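Local coordinates for attachment invasion locus protein (Yersinia pestis, PDB 3QRA) that mediates adhesion to host cells from the bacterial outer membrane and promotes their invasion by a mechanism that is not known, at residues Phe80-Asn83 with Glu84-Leu88. Sequence-based numbering, arbitrary orientation.
Sequences FRIN and EYVSL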
loop_
_atom_site.group_PDB
_atom_site.type_symbol
_atom_site.label_atom_id
_atom_site.label_comp_id
_atom_site.label_asym_id
_atom_site.label_seq_id
_atom_site.Cartn_x
_atom_site.Cartn_y
_atom_site.Cartn_z
ATOM N N PHE A 80 -7.690 -16.205 -1.298
ATOM C CA PHE A 80 -7.857 -17.653 -1.331
ATOM C C PHE A 80 -7.236 -18.257 -0.095
ATOM O O PHE A 80 -6.038 -18.100 0.141
ATOM C CB PHE A 80 -7.163 -18.237 -2.581
ATOM C CG PHE A 80 -7.712 -17.700 -3.870
ATOM C CD1 PHE A 80 -8.777 -18.329 -4.495
ATOM C CD2 PHE A 80 -7.189 -16.546 -4.436
ATOM C CE1 PHE A 80 -9.303 -17.826 -5.678
ATOM C CE2 PHE A 80 -7.713 -16.035 -5.612
ATOM C CZ PHE A 80 -8.773 -16.683 -6.239
ATOM N N ARG A 81 -8.041 -18.948 0.705
ATOM C CA ARG A 81 -7.506 -19.570 1.902
ATOM C C ARG A 81 -6.903 -20.903 1.520
ATOM O O ARG A 81 -7.562 -21.720 0.883
ATOM C CB ARG A 81 -8.591 -19.749 2.977
ATOM C CG ARG A 81 -8.098 -20.509 4.200
ATOM C CD ARG A 81 -9.036 -20.338 5.414
ATOM N NE ARG A 81 -9.125 -18.952 5.887
ATOM C CZ ARG A 81 -8.210 -18.366 6.655
ATOM N NH1 ARG A 81 -7.118 -19.031 7.021
ATOM N NH2 ARG A 81 -8.383 -17.111 7.058
ATOM N N ILE A 82 -5.641 -21.111 1.876
ATOM C CA ILE A 82 -4.987 -22.388 1.603
ATOM C C ILE A 82 -5.312 -23.394 2.688
ATOM O O ILE A 82 -5.700 -24.541 2.414
ATOM C CB ILE A 82 -3.470 -22.244 1.542
ATOM C CG1 ILE A 82 -3.082 -21.130 0.572
ATOM C CG2 ILE A 82 -2.831 -23.588 1.159
ATOM C CD1 ILE A 82 -1.587 -20.934 0.457
ATOM N N ASN A 83 -5.130 -22.957 3.929
ATOM C CA ASN A 83 -5.430 -23.783 5.091
ATOM C C ASN A 83 -5.754 -22.885 6.263
ATOM O O ASN A 83 -5.989 -21.697 6.076
ATOM C CB ASN A 83 -4.263 -24.714 5.427
ATOM C CG ASN A 83 -2.935 -23.989 5.499
ATOM O OD1 ASN A 83 -2.818 -22.926 6.114
ATOM N ND2 ASN A 83 -1.920 -24.563 4.869
ATOM N N GLU A 84 -5.732 -23.427 7.467
ATOM C CA GLU A 84 -6.081 -22.649 8.616
ATOM C C GLU A 84 -5.155 -21.478 8.834
ATOM O O GLU A 84 -5.547 -20.548 9.420
ATOM C CB GLU A 84 -6.010 -23.456 9.905
ATOM C CG GLU A 84 -6.659 -24.748 9.974
ATOM C CD GLU A 84 -6.062 -25.548 11.122
ATOM O OE1 GLU A 84 -5.564 -26.638 10.848
ATOM O OE2 GLU A 84 -6.035 -25.058 12.280
ATOM N N TYR A 85 -3.928 -21.585 8.389
ATOM C CA TYR A 85 -2.889 -20.591 8.704
ATOM C C TYR A 85 -2.580 -19.548 7.642
ATOM O O TYR A 85 -2.168 -18.436 7.970
ATOM C CB TYR A 85 -1.574 -21.286 9.066
ATOM C CG TYR A 85 -1.729 -22.286 10.179
ATOM C CD1 TYR A 85 -1.935 -21.866 11.488
ATOM C CD2 TYR A 85 -1.689 -23.651 9.923
ATOM C CE1 TYR A 85 -2.089 -22.776 12.515
ATOM C CE2 TYR A 85 -1.840 -24.574 10.948
ATOM C CZ TYR A 85 -2.038 -24.128 12.239
ATOM O OH TYR A 85 -2.189 -25.036 13.264
ATOM N N VAL A 86 -2.741 -19.908 6.375
ATOM C CA VAL A 86 -2.270 -19.045 5.303
ATOM C C VAL A 86 -3.297 -18.851 4.201
ATOM O O VAL A 86 -3.990 -19.790 3.802
ATOM C CB VAL A 86 -0.941 -19.568 4.693
ATOM C CG1 VAL A 86 -0.447 -18.628 3.602
ATOM C CG2 VAL A 86 0.127 -19.720 5.773
ATOM N N SER A 87 -3.376 -17.615 3.722
ATOM C CA SER A 87 -4.220 -17.249 2.603
ATOM C C SER A 87 -3.432 -16.331 1.677
ATOM O O SER A 87 -2.604 -15.548 2.137
ATOM C CB SER A 87 -5.468 -16.510 3.096
ATOM O OG SER A 87 -6.185 -17.299 4.030
ATOM N N LEU A 88 -3.719 -16.409 0.384
ATOM C CA LEU A 88 -3.021 -15.609 -0.631
ATOM C C LEU A 88 -3.994 -14.710 -1.360
ATOM O O LEU A 88 -5.108 -15.102 -1.635
ATOM C CB LEU A 88 -2.397 -16.534 -1.670
ATOM C CG LEU A 88 -1.496 -17.667 -1.203
ATOM C CD1 LEU A 88 -1.097 -18.531 -2.405
ATOM C CD2 LEU A 88 -0.275 -17.119 -0.495
#
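Asn83 OD1 accepts two backbone N-H groups from beyond the bend in the tight loop of a beta hairpin: the bond from Tyr85 N, at 2.9 Å, closes an Asx turn, and Val86 N adds a second at 3.0 Å, one residue further on. The hairpin joins strands 66-81 and 86-102 of the eight-stranded antiparallel barrel of this outer membrane protein. Chi1 of 50° sets the Asn83 amide between its own N and carbonyl carbon, from where OD1 bends over the loop backbone. Both donors reach it somewhat tilted from the amide plane.

Below the loop the strands pair normally. Phe80 and Leu88 form the hydrogen-bonded pair, with Phe80 N to Leu88 O at 2.8 Å and nearly straight, and Leu88 N returning a bond to Phe80 O. Next to them, Arg81 and Ser87 are a non-hydrogen-bonded pair, and their side chains share the face pointing into the barrel. Arg81 starts extended and then kinks at chi3 (-63°), which lays its guanidinium flat over Ser87 OG, 3.5 Å beneath the centre of the plane. That hydroxyl bonds to Arg35, while Arg81 NE makes a salt bridge with Glu37 and NH2 bonds to Asn125. Arg35 and Arg156 also come close to Arg81 NH2, and the carboxylate of Glu37 probably offsets part of that gathered positive charge.

On the other side of the sheet, where Phe80 and Leu88 point outward, Ile82 sends CD1 obliquely across Leu88, 3.7 Å from its CG, and also touches Val86 CG1. Val86 O takes a bond from Ile82 N and a weak, long one from Asn83 N. One last bond ties the arginine back to the loop: Arg81 NH1 donates to Asn83 O at 3.0 Å, with that oxygen lying in the guanidinium plane.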